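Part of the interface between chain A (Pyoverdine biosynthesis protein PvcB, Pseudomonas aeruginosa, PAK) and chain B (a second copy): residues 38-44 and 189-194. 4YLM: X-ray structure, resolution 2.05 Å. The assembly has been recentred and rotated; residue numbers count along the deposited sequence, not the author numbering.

Chain A (38-44) MHVGELP
Chain B 189-194: RREFPI

A short turn can present its backbone to a partner chain when its own side chains hold it in shape, and the contact between two copies of the pyoverdine biosynthesis protein PvcB illustrates the principle. Chain A contributes a loop that passes through a 3-10 segment at residues 40-42; chain B contributes an irregular stretch that becomes a strand at P193(B). The two bury 308 Å² in all, and their backbones come nearest at G41(A) and R190(B), whose CA atoms lie 4.9 Å apart.

The chain A stretch opens extended. M38(A) (phi/psi -57/139; chi1 t, chi2 t, chi3 m) points away from the partner, whereas H39(A) (-105/151) points toward it, with chi1 t and chi2 at -76°. One face of its imidazole receives F192(B): CB of F192(B) lies 3.8 Å from the centroid of the H39(A) ring, 29° off the normal, in a CH-pi contact whose closest atoms are H39(A) CG and F192(B) CB at 3.4 Å. P193(B) (-64/132) adds a second carbon contact, its CD 3.9 Å from H39(A) CD2. The same imidazole also braces its own turn, since G41(A) N donates to H39(A) ND1 at 3.0 Å.

V40(A) (-58/-30, chi1 m) begins the 3-10 segment, its CA-to-CB bond directed away from chain B. G41(A) (-70/-17) then brings bare backbone against chain B. Its CA makes a CH...O contact with R190(B) O at 3.5 Å, nearly straight at 158°. A CB here would point toward the partner and fall only 2.0 Å from R190(B) O, a clash, so this close approach depends on the absence of a side chain. The carbonyl of G41(A) is used as well: R190(B) NH1 donates to G41(A) O at 3.0 Å, a weak bond because the angle at hydrogen is 133°. R190(B) (-117/4) reaches it with chi1 m, chi2 t, chi3 m and chi4 at 145°.

E42(A) (-67/-23) closes the 3-10 segment, its N bonded to H39(A) O at 3.1 Å. With chi1 m, chi2 t and chi3 at 56°, its side chain folds back so that OE2 accepts from H39(A) N at 2.8 Å. That path lays the aliphatic part over F192(B): E42(A) CG sits 3.7 Å from the centroid of the F192(B) ring, 11° off the normal. F192(B) (-69/154; chi1 p, chi2 90°) thus offers CB to the histidine and a ring face to the glutamate. Its placement follows a tight bend in chain B, where E191(B) has positive phi (77/-23) and F192(B) N makes a weak bond to R190(B) O at 3.0 Å. E42(A) O also approaches the guanidinium edge, 3.1 Å from R190(B) NH1.

Beyond this the chains part. L43(A) (-84/148; chi1 m, chi2 t) points away, its N bonded to V40(A) O at 3.3 Å, and P44(A) (-77/126) takes the N-cap position of the helix that follows.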

# COMPACT_ATOMS: atom_id res chain seq x y z
N MET A 38 10.17 18.96 3.18
CA MET A 38 9.94 17.60 2.67
C MET A 38 10.11 17.49 1.16
O MET A 38 9.70 18.37 0.40
CB MET A 38 8.57 17.09 3.11
CG MET A 38 8.20 15.71 2.57
SD MET A 38 6.62 15.17 3.29
CE MET A 38 7.09 14.89 4.97
N HIS A 39 10.74 16.41 0.72
CA HIS A 39 11.04 16.17 -0.69
C HIS A 39 10.06 15.10 -1.19
O HIS A 39 9.61 14.28 -0.40
CB HIS A 39 12.48 15.66 -0.76
CG HIS A 39 13.02 15.49 -2.14
ND1 HIS A 39 12.67 14.45 -2.96
CD2 HIS A 39 13.96 16.20 -2.82
CE1 HIS A 39 13.34 14.54 -4.10
NE2 HIS A 39 14.13 15.59 -4.03
N VAL A 40 9.70 15.11 -2.47
CA VAL A 40 8.71 14.16 -2.96
C VAL A 40 9.12 12.71 -2.70
O VAL A 40 8.27 11.84 -2.53
CB VAL A 40 8.41 14.31 -4.47
CG1 VAL A 40 7.76 15.67 -4.77
CG2 VAL A 40 9.68 14.13 -5.26
N GLY A 41 10.43 12.45 -2.69
CA GLY A 41 10.94 11.09 -2.57
C GLY A 41 10.74 10.47 -1.21
O GLY A 41 10.84 9.25 -1.04
N GLU A 42 10.45 11.30 -0.21
CA GLU A 42 10.18 10.81 1.13
C GLU A 42 8.87 9.99 1.21
O GLU A 42 8.72 9.16 2.10
CB GLU A 42 10.20 11.97 2.14
CG GLU A 42 11.57 12.65 2.20
CD GLU A 42 11.64 13.85 3.13
OE1 GLU A 42 11.32 13.72 4.32
OE2 GLU A 42 12.05 14.92 2.67
N LEU A 43 7.95 10.21 0.28
CA LEU A 43 6.71 9.43 0.25
C LEU A 43 6.95 8.11 -0.48
O LEU A 43 7.77 8.05 -1.39
CB LEU A 43 5.59 10.23 -0.45
CG LEU A 43 5.29 11.60 0.19
CD1 LEU A 43 4.20 12.33 -0.60
CD2 LEU A 43 4.86 11.40 1.64
N PRO A 44 6.24 7.04 -0.09
CA PRO A 44 6.47 5.76 -0.78
C PRO A 44 5.79 5.72 -2.14
O PRO A 44 4.58 5.94 -2.23
CB PRO A 44 5.83 4.72 0.16
CG PRO A 44 5.15 5.48 1.28
CD PRO A 44 5.20 6.95 0.95
N ARG B 189 17.88 5.32 -3.22
CA ARG B 189 16.78 4.85 -4.07
C ARG B 189 15.80 5.97 -4.39
O ARG B 189 15.25 6.02 -5.48
CB ARG B 189 16.03 3.68 -3.40
CG ARG B 189 16.83 2.38 -3.40
CD ARG B 189 17.02 1.91 -4.84
NE ARG B 189 18.19 1.04 -5.00
CZ ARG B 189 18.17 -0.26 -4.75
NH1 ARG B 189 17.04 -0.82 -4.35
NH2 ARG B 189 19.27 -1.00 -4.92
N ARG B 190 15.63 6.90 -3.45
CA ARG B 190 14.52 7.84 -3.52
C ARG B 190 14.96 9.29 -3.65
O ARG B 190 14.13 10.20 -3.64
CB ARG B 190 13.61 7.65 -2.30
CG ARG B 190 12.91 6.28 -2.28
CD ARG B 190 11.93 6.22 -1.12
NE ARG B 190 12.58 6.01 0.17
CZ ARG B 190 12.16 6.55 1.31
NH1 ARG B 190 11.12 7.37 1.31
NH2 ARG B 190 12.77 6.27 2.46
N GLU B 191 16.27 9.50 -3.78
CA GLU B 191 16.85 10.77 -4.22
C GLU B 191 16.93 11.93 -3.23
O GLU B 191 17.75 12.83 -3.41
CB GLU B 191 16.19 11.26 -5.52
CG GLU B 191 16.60 10.46 -6.74
CD GLU B 191 18.08 10.65 -7.06
OE1 GLU B 191 18.52 11.81 -7.25
OE2 GLU B 191 18.80 9.63 -7.10
N PHE B 192 16.10 11.94 -2.19
CA PHE B 192 16.06 13.12 -1.33
C PHE B 192 17.35 13.28 -0.53
O PHE B 192 18.05 12.30 -0.29
CB PHE B 192 14.84 13.13 -0.41
CG PHE B 192 14.74 11.92 0.49
CD1 PHE B 192 15.32 11.93 1.75
CD2 PHE B 192 14.04 10.78 0.09
CE1 PHE B 192 15.22 10.82 2.60
CE2 PHE B 192 13.94 9.68 0.91
CZ PHE B 192 14.52 9.69 2.18
N PRO B 193 17.69 14.52 -0.13
CA PRO B 193 18.93 14.76 0.62
C PRO B 193 18.97 14.08 1.98
O PRO B 193 18.01 14.14 2.77
CB PRO B 193 18.94 16.29 0.79
CG PRO B 193 18.15 16.80 -0.37
CD PRO B 193 17.05 15.78 -0.56
N ILE B 194 20.08 13.41 2.25
CA ILE B 194 20.31 12.78 3.54
C ILE B 194 21.75 13.09 3.98
O ILE B 194 22.52 13.67 3.22
CB ILE B 194 20.18 11.25 3.46
CG1 ILE B 194 21.14 10.70 2.39
CG2 ILE B 194 18.70 10.82 3.18
CD1 ILE B 194 21.32 9.15 2.44